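Local coordinates for protein threonine synthase (Brucella melitensis bv. 1, PDB 4F4F) that probably catalyses the pyridoxal phosphate-dependent conversion of O-phospho-L-homoserine and water to L-threonine and phosphate, the last step of threonine biosynthesis, at residues 194-199 with 448-453; 297-302 with 348-353. All coordinates share one frame; numbering follows the deposited sequence.

How the contacts relate
Two ways of pairing strands distant in sequence occur in one chain here. Contact 1 adds strand 449-452, from the C-terminal part, in parallel to the edge of a larger sheet; contact 2 is an isolated antiparallel pair, and along the chain it is nested inside the loop that contact 1 closes. The two lie apart, with centres about 38 Å from one another and nearest atoms about 14 Å apart. Contact 1 is away from the cofactor site. Contact 2 is nearer: the side chain of Tyr300 is about 7 Å from that of Asn261, which binds pyridoxal phosphate, and about 11 Å from the bound cofactor itself, too far for direct contact.

Contact 1 of 2, residues 194-199 with 448-453; sequences SIEGNF and FTVLHN
Three backbone hydrogen bonds join strands 194-196 and 449-452 in parallel; Ser194 N and O and Glu196 N bond to Thr449 and Leu451, which flank Val450, the pattern of parallel strands. Ser194 N donates to Thr449 O at 2.9 Å, Leu451 N to Ser194 O at 3.1 Å, and Glu196 N to Leu451 O at 2.9 Å. The last approaches in the carbonyl plane, whereas the donors of the first two stand above theirs. Ser194 O and Leu451 O each also receive a CA-H...O contact, from Val450 and Ile195 respectively, so each carbonyl is gripped twice.

On the face shared by Ser194, Glu196, Val450 and His452, the Glu196 chain bends at chi2 (-146°) and crosses obliquely over Val450, with Glu196 CG 3.5 Å from Val450 CG1. Its carboxylate plane runs nearly parallel to the His452 ring (6° apart), yet Glu196 OE2 and His452 NE2, 3.4 Å apart, are too poorly angled for a hydrogen bond. Phe448 holds CG in the crowded position between backbone N and carbonyl carbon (chi1 60°), and Phe448 CD2 lies 3.5 Å from Ser194 CB. On the other face Ile195 CD1 meets Leu451 CB at 4.1 Å; farther along, Ile195 CG2 packs against Asn453 CB, the two side chains crossing at about a right angle.

Around Glu196, the centre of an inverse gamma turn, two waters add to the pairing: Glu196 O accepts from both, one bound by Asn453 N and the other by Asn453 ND2. Asn198 then N-caps the next helix through OD1 to Asp201 N.

Strand 449-452 forms the edge of a five-stranded parallel sheet. Strand 163-170 flanks 190-196 on its other side, Asn171 holds Ser194 OG, and helices 199-211 and 455-465 cover Ile195 and Leu451 respectively.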
ATOM      1  N   SER A 194      10.321   7.768 -19.637  1.00 13.06           N
ATOM      2  CA  SER A 194       9.174   8.545 -20.065  1.00 13.60           C
ATOM      3  C   SER A 194       8.765   8.002 -21.436  1.00 13.65           C
ATOM      4  O   SER A 194       9.375   8.328 -22.463  1.00 13.90           O
ATOM      5  CB  SER A 194       9.580  10.032 -20.106  1.00 14.71           C
ATOM      6  OG  SER A 194       8.518  10.912 -20.440  1.00 15.75           O
ATOM      7  N   ILE A 195       7.728   7.166 -21.445  1.00 13.24           N
ATOM      8  CA  ILE A 195       7.276   6.473 -22.657  1.00 13.42           C
ATOM      9  C   ILE A 195       6.379   7.402 -23.486  1.00 14.50           C
ATOM     10  O   ILE A 195       5.469   8.052 -22.948  1.00 15.28           O
ATOM     11  CB  ILE A 195       6.520   5.165 -22.283  1.00 13.30           C
ATOM     12  CG1 ILE A 195       7.392   4.291 -21.344  1.00 12.43           C
ATOM     13  CG2 ILE A 195       6.034   4.407 -23.547  1.00 13.56           C
ATOM     14  CD1 ILE A 195       8.762   3.932 -21.915  1.00 12.38           C
ATOM     15  N   GLU A 196       6.618   7.459 -24.794  1.00 15.06           N
ATOM     16  CA  GLU A 196       5.762   8.204 -25.719  1.00 16.20           C
ATOM     17  C   GLU A 196       4.520   7.339 -25.981  1.00 16.81           C
ATOM     18  O   GLU A 196       4.389   6.676 -27.016  1.00 17.38           O
ATOM     19  CB  GLU A 196       6.543   8.628 -26.984  1.00 16.67           C
ATOM     20  CG  GLU A 196       7.821   9.419 -26.626  1.00 16.80           C
ATOM     21  CD  GLU A 196       8.232  10.517 -27.593  1.00 17.99           C
ATOM     22  OE1 GLU A 196       7.557  11.553 -27.596  1.00 18.66           O
ATOM     23  OE2 GLU A 196       9.224  10.370 -28.377  1.00 18.90           O
ATOM     24  N   GLY A 197       3.649   7.343 -24.970  1.00 17.11           N
ATOM     25  CA  GLY A 197       2.396   6.584 -24.930  1.00 18.12           C
ATOM     26  C   GLY A 197       1.689   6.880 -23.603  1.00 18.43           C
ATOM     27  O   GLY A 197       2.172   7.684 -22.792  1.00 17.64           O
ATOM     28  N   ASN A 198       0.517   6.273 -23.395  1.00 19.50           N
ATOM     29  CA  ASN A 198      -0.279   6.560 -22.218  1.00 20.25           C
ATOM     30  C   ASN A 198       0.010   5.530 -21.134  1.00 19.89           C
ATOM     31  O   ASN A 198       0.876   4.660 -21.300  1.00 19.06           O
ATOM     32  CB  ASN A 198      -1.784   6.636 -22.567  1.00 22.33           C
ATOM     33  CG  ASN A 198      -2.297   5.387 -23.220  1.00 23.08           C
ATOM     34  OD1 ASN A 198      -1.817   4.282 -22.958  1.00 23.11           O
ATOM     35  ND2 ASN A 198      -3.284   5.544 -24.072  1.00 25.08           N
ATOM     36  N   PHE A 199      -0.649   5.666 -19.991  1.00 21.00           N
ATOM     37  CA  PHE A 199      -0.428   4.766 -18.855  1.00 21.36           C
ATOM     38  C   PHE A 199      -0.707   3.319 -19.226  1.00 22.32           C
ATOM     39  O   PHE A 199       0.042   2.415 -18.858  1.00 20.66           O
ATOM     40  CB  PHE A 199      -1.286   5.167 -17.650  1.00 23.23           C
ATOM     41  CG  PHE A 199      -1.162   4.219 -16.475  1.00 23.27           C
ATOM     42  CD1 PHE A 199       0.078   3.894 -15.963  1.00 22.01           C
ATOM     43  CD2 PHE A 199      -2.285   3.670 -15.884  1.00 26.09           C
ATOM     44  CE1 PHE A 199       0.212   3.042 -14.890  1.00 22.32           C
ATOM     45  CE2 PHE A 199      -2.172   2.806 -14.792  1.00 25.68           C
ATOM     46  CZ  PHE A 199      -0.924   2.483 -14.304  1.00 24.45           C
ATOM     47  N   PHE A 448      15.701  11.797 -16.989  1.00 22.23           N
ATOM     48  CA  PHE A 448      14.873  10.707 -17.472  1.00 19.77           C
ATOM     49  C   PHE A 448      15.105  10.507 -18.967  1.00 18.78           C
ATOM     50  O   PHE A 448      15.603  11.403 -19.645  1.00 19.91           O
ATOM     51  CB  PHE A 448      13.403  10.967 -17.173  1.00 18.92           C
ATOM     52  CG  PHE A 448      12.830  12.221 -17.808  1.00 19.30           C
ATOM     53  CD1 PHE A 448      12.856  13.424 -17.135  1.00 20.47           C
ATOM     54  CD2 PHE A 448      12.192  12.169 -19.036  1.00 18.87           C
ATOM     55  CE1 PHE A 448      12.305  14.567 -17.701  1.00 21.30           C
ATOM     56  CE2 PHE A 448      11.629  13.294 -19.603  1.00 19.70           C
ATOM     57  CZ  PHE A 448      11.693  14.509 -18.939  1.00 20.98           C
ATOM     58  N   THR A 449      14.751   9.335 -19.468  1.00 16.62           N
ATOM     59  CA  THR A 449      15.005   9.019 -20.848  1.00 16.28           C
ATOM     60  C   THR A 449      13.675   8.833 -21.535  1.00 15.01           C
ATOM     61  O   THR A 449      12.850   8.029 -21.077  1.00 14.17           O
ATOM     62  CB  THR A 449      15.822   7.737 -20.966  1.00 16.41           C
ATOM     63  OG1 THR A 449      17.044   7.895 -20.254  1.00 17.16           O
ATOM     64  CG2 THR A 449      16.117   7.398 -22.447  1.00 16.89           C
ATOM     65  N   VAL A 450      13.480   9.551 -22.630  1.00 14.94           N
ATOM     66  CA  VAL A 450      12.284   9.396 -23.465  1.00 14.51           C
ATOM     67  C   VAL A 450      12.476   8.189 -24.379  1.00 14.59           C
ATOM     68  O   VAL A 450      13.478   8.118 -25.103  1.00 15.32           O
ATOM     69  CB  VAL A 450      12.027  10.666 -24.294  1.00 15.07           C
ATOM     70  CG1 VAL A 450      10.808  10.484 -25.214  1.00 14.91           C
ATOM     71  CG2 VAL A 450      11.884  11.875 -23.380  1.00 15.35           C
ATOM     72  N   LEU A 451      11.528   7.251 -24.357  1.00 14.28           N
ATOM     73  CA  LEU A 451      11.565   6.066 -25.238  1.00 14.66           C
ATOM     74  C   LEU A 451      10.229   5.896 -25.923  1.00 15.29           C
ATOM     75  O   LEU A 451       9.193   6.144 -25.304  1.00 15.06           O
ATOM     76  CB  LEU A 451      11.861   4.767 -24.476  1.00 14.32           C
ATOM     77  CG  LEU A 451      13.171   4.704 -23.711  1.00 14.38           C
ATOM     78  CD1 LEU A 451      13.197   3.427 -22.884  1.00 14.17           C
ATOM     79  CD2 LEU A 451      14.318   4.760 -24.693  1.00 15.29           C
ATOM     80  N   HIS A 452      10.264   5.493 -27.200  1.00 16.26           N
ATOM     81  CA  HIS A 452       9.083   5.049 -27.900  1.00 17.20           C
ATOM     82  C   HIS A 452       8.446   3.831 -27.308  1.00 17.14           C
ATOM     83  O   HIS A 452       9.089   3.026 -26.611  1.00 16.16           O
ATOM     84  CB  HIS A 452       9.380   4.846 -29.409  1.00 18.90           C
ATOM     85  CG  HIS A 452       9.413   6.137 -30.192  1.00 20.10           C
ATOM     86  ND1 HIS A 452      10.251   6.352 -31.203  1.00 21.96           N
ATOM     87  CD2 HIS A 452       8.680   7.302 -30.055  1.00 21.34           C
ATOM     88  CE1 HIS A 452      10.064   7.591 -31.705  1.00 22.39           C
ATOM     89  NE2 HIS A 452       9.109   8.178 -31.001  1.00 21.88           N
ATOM     90  N   ASN A 453       7.157   3.676 -27.605  1.00 17.67           N
ATOM     91  CA  ASN A 453       6.319   2.640 -27.004  1.00 18.28           C
ATOM     92  C   ASN A 453       6.500   1.316 -27.782  1.00 19.70           C
ATOM     93  O   ASN A 453       5.693   0.968 -28.624  1.00 20.13           O
ATOM     94  CB  ASN A 453       4.870   3.135 -27.028  1.00 18.68           C
ATOM     95  CG  ASN A 453       3.857   2.082 -26.628  1.00 19.47           C
ATOM     96  OD1 ASN A 453       4.170   1.123 -25.897  1.00 19.18           O
ATOM     97  ND2 ASN A 453       2.614   2.276 -27.081  1.00 20.22           N
TER
HETATM   98  O   HOH W   1       5.976   5.592 -29.187  1.00 14.78           O
HETATM   99  O   HOH W   2       2.326   5.126 -28.276  1.00 20.40           O

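Contact 2 of 2, residues 297-302 with 348-353; sequences SGAYEM and GFTISE
A two-stranded antiparallel ribbon, separate from the two larger sheets of the chain, is formed by strands 299-301 and 348-350. Tyr300 and Phe349 are its hydrogen-bonded pair: Tyr300 N gives to Phe349 O at 2.9 Å, nearly along the C=O axis, and Phe349 N returns a bond of 3.0 Å to Tyr300 O. A third bond extends the pairing past the strand, from Ile351 N to Gly298 O at 2.8 Å, nearly straight and on a lone pair of the carbonyl.

The same two residues carry the side-chain packing. Tyr300 has CG anti to its backbone N (chi1 -177°), while Phe349 puts CG in the crowded place between N and the carbonyl carbon (chi1 53°). The rings consequently lie side by side and point the same way, with planes 19° apart and centroids separated by 4.8 Å, slid so far that they barely overlap. Tyr300 CB sits over a face of the Phe349 ring in a CH-pi contact, 3.8 Å from its centroid, and Tyr300 CD2 comes within 3.3 Å of Phe349 CE2. Ile351 CG1 meets the edge of that ring in its plane.

Glycines stand at both ends of the pairing. Gly348 faces Glu301 with CA atoms only 4.1 Å apart, where a CB would clash with Tyr300 O and Glu301 CG. Gly298 leaves the preceding helix with positive phi, and Ser297 OG secures the turn by accepting from Ala299 N, an ST turn.

Three helices pack on the face of the ribbon that carries the two rings: 290-297 reaches Tyr300 and Ile351, 333-346 touches both rings, and 321-328 packs on Phe349 and Ile351. Phe321 lies nearly parallel to the Tyr300 ring, whose OH is hydrogen-bonded to Ser318 N.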
ATOM      1  N   SER A 297     -24.291  -6.164  -0.876  1.00 21.13           N
ATOM      2  CA  SER A 297     -25.030  -7.180  -1.614  1.00 21.52           C
ATOM      3  C   SER A 297     -24.400  -8.564  -1.665  1.00 21.10           C
ATOM      4  O   SER A 297     -25.061  -9.536  -2.000  1.00 21.10           O
ATOM      5  CB  SER A 297     -25.228  -6.701  -3.061  1.00 21.71           C
ATOM      6  OG  SER A 297     -24.005  -6.748  -3.758  1.00 21.41           O
ATOM      7  N   GLY A 298     -23.105  -8.643  -1.408  1.00 20.83           N
ATOM      8  CA  GLY A 298     -22.352  -9.862  -1.715  1.00 20.94           C
ATOM      9  C   GLY A 298     -21.868  -9.997  -3.163  1.00 21.17           C
ATOM     10  O   GLY A 298     -21.133 -10.925  -3.478  1.00 21.25           O
ATOM     11  N   ALA A 299     -22.217  -9.039  -4.024  1.00 21.52           N
ATOM     12  CA  ALA A 299     -21.980  -9.129  -5.471  1.00 21.78           C
ATOM     13  C   ALA A 299     -20.737  -8.299  -5.772  1.00 21.84           C
ATOM     14  O   ALA A 299     -20.767  -7.050  -5.801  1.00 22.13           O
ATOM     15  CB  ALA A 299     -23.187  -8.594  -6.245  1.00 22.94           C
ATOM     16  N   TYR A 300     -19.609  -8.984  -5.926  1.00 20.98           N
ATOM     17  CA  TYR A 300     -18.383  -8.316  -6.307  1.00 20.61           C
ATOM     18  C   TYR A 300     -18.383  -8.289  -7.802  1.00 22.14           C
ATOM     19  O   TYR A 300     -18.041  -9.296  -8.443  1.00 21.51           O
ATOM     20  CB  TYR A 300     -17.212  -9.113  -5.791  1.00 19.55           C
ATOM     21  CG  TYR A 300     -15.833  -8.533  -6.020  1.00 18.62           C
ATOM     22  CD1 TYR A 300     -15.276  -7.648  -5.110  1.00 17.85           C
ATOM     23  CD2 TYR A 300     -15.054  -8.955  -7.094  1.00 18.51           C
ATOM     24  CE1 TYR A 300     -13.988  -7.168  -5.277  1.00 17.51           C
ATOM     25  CE2 TYR A 300     -13.766  -8.476  -7.275  1.00 18.11           C
ATOM     26  CZ  TYR A 300     -13.233  -7.594  -6.352  1.00 17.68           C
ATOM     27  OH  TYR A 300     -11.938  -7.139  -6.512  1.00 17.57           O
ATOM     28  N   GLU A 301     -18.819  -7.162  -8.361  1.00 23.70           N
ATOM     29  CA  GLU A 301     -19.100  -7.054  -9.777  1.00 26.13           C
ATOM     30  C   GLU A 301     -18.376  -5.883 -10.387  1.00 25.85           C
ATOM     31  O   GLU A 301     -18.546  -4.750  -9.951  1.00 24.83           O
ATOM     32  CB  GLU A 301     -20.605  -6.889 -10.012  1.00 29.00           C
ATOM     33  CG  GLU A 301     -21.384  -8.189  -9.878  1.00 31.75           C
ATOM     34  CD  GLU A 301     -22.842  -8.054 -10.275  1.00 34.71           C
ATOM     35  OE1 GLU A 301     -23.662  -8.878  -9.800  1.00 36.25           O
ATOM     36  OE2 GLU A 301     -23.161  -7.123 -11.056  1.00 37.36           O
ATOM     37  N   MET A 302     -17.583  -6.154 -11.407  1.00 26.20           N
ATOM     38  CA  MET A 302     -16.795  -5.109 -12.042  1.00 26.92           C
ATOM     39  C   MET A 302     -17.714  -4.154 -12.797  1.00 27.81           C
ATOM     40  O   MET A 302     -18.646  -4.578 -13.449  1.00 27.55           O
ATOM     41  CB  MET A 302     -15.818  -5.723 -13.008  1.00 28.20           C
ATOM     42  CG  MET A 302     -14.802  -6.622 -12.330  1.00 29.06           C
ATOM     43  SD  MET A 302     -13.861  -7.511 -13.566  1.00 33.66           S
ATOM     44  CE  MET A 302     -13.004  -6.111 -14.309  1.00 32.75           C
ATOM     45  N   GLY A 348     -17.541 -10.922 -12.354  1.00 21.87           N
ATOM     46  CA  GLY A 348     -18.043 -10.824 -10.992  1.00 21.02           C
ATOM     47  C   GLY A 348     -18.292 -12.186 -10.364  1.00 20.54           C
ATOM     48  O   GLY A 348     -18.203 -13.235 -11.038  1.00 20.11           O
ATOM     49  N   PHE A 349     -18.587 -12.175  -9.074  1.00 19.84           N
ATOM     50  CA  PHE A 349     -19.012 -13.361  -8.367  1.00 19.99           C
ATOM     51  C   PHE A 349     -19.850 -12.910  -7.216  1.00 20.31           C
ATOM     52  O   PHE A 349     -19.796 -11.738  -6.815  1.00 19.95           O
ATOM     53  CB  PHE A 349     -17.824 -14.200  -7.844  1.00 19.55           C
ATOM     54  CG  PHE A 349     -16.841 -13.421  -7.014  1.00 18.66           C
ATOM     55  CD1 PHE A 349     -17.076 -13.168  -5.665  1.00 18.29           C
ATOM     56  CD2 PHE A 349     -15.677 -12.927  -7.595  1.00 18.49           C
ATOM     57  CE1 PHE A 349     -16.172 -12.436  -4.913  1.00 17.67           C
ATOM     58  CE2 PHE A 349     -14.775 -12.194  -6.843  1.00 18.17           C
ATOM     59  CZ  PHE A 349     -15.029 -11.943  -5.500  1.00 17.77           C
ATOM     60  N   THR A 350     -20.600 -13.859  -6.675  1.00 21.20           N
ATOM     61  CA  THR A 350     -21.409 -13.630  -5.483  1.00 21.51           C
ATOM     62  C   THR A 350     -20.837 -14.390  -4.312  1.00 20.33           C
ATOM     63  O   THR A 350     -20.509 -15.557  -4.445  1.00 20.41           O
ATOM     64  CB  THR A 350     -22.858 -14.031  -5.728  1.00 22.88           C
ATOM     65  OG1 THR A 350     -23.422 -13.041  -6.595  1.00 24.98           O
ATOM     66  CG2 THR A 350     -23.662 -14.025  -4.400  1.00 23.08           C
ATOM     67  N   ILE A 351     -20.656 -13.718  -3.177  1.00 19.33           N
ATOM     68  CA  ILE A 351     -20.099 -14.390  -1.997  1.00 18.60           C
ATOM     69  C   ILE A 351     -21.245 -15.074  -1.258  1.00 19.56           C
ATOM     70  O   ILE A 351     -22.249 -14.428  -0.976  1.00 20.68           O
ATOM     71  CB  ILE A 351     -19.386 -13.391  -1.073  1.00 17.58           C
ATOM     72  CG1 ILE A 351     -18.299 -12.634  -1.825  1.00 16.75           C
ATOM     73  CG2 ILE A 351     -18.781 -14.096   0.149  1.00 17.10           C
ATOM     74  CD1 ILE A 351     -17.736 -11.465  -1.041  1.00 16.12           C
ATOM     75  N   SER A 352     -21.126 -16.361  -0.970  1.00 19.88           N
ATOM     76  CA  SER A 352     -22.170 -17.095  -0.250  1.00 20.82           C
ATOM     77  C   SER A 352     -22.337 -16.628   1.197  1.00 21.58           C
ATOM     78  O   SER A 352     -21.505 -15.918   1.757  1.00 19.40           O
ATOM     79  CB  SER A 352     -21.894 -18.583  -0.274  1.00 20.90           C
ATOM     80  OG  SER A 352     -20.694 -18.892   0.404  1.00 20.37           O
ATOM     81  N   GLU A 353     -23.424 -17.068   1.814  1.00 23.13           N
ATOM     82  CA  GLU A 353     -23.883 -16.437   3.039  1.00 24.57           C
ATOM     83  C   GLU A 353     -22.909 -16.525   4.213  1.00 23.06           C
ATOM     84  O   GLU A 353     -22.668 -15.521   4.899  1.00 23.05           O
ATOM     85  CB  GLU A 353     -25.280 -16.983   3.427  1.00 27.35           C
ATOM     86  CG  GLU A 353     -25.954 -16.180   4.533  1.00 29.72           C
ATOM     87  CD  GLU A 353     -26.163 -14.698   4.172  1.00 32.96           C
ATOM     88  OE1 GLU A 353     -26.350 -14.345   2.969  1.00 34.89           O
ATOM     89  OE2 GLU A 353     -26.132 -13.871   5.113  1.00 36.89           O
TER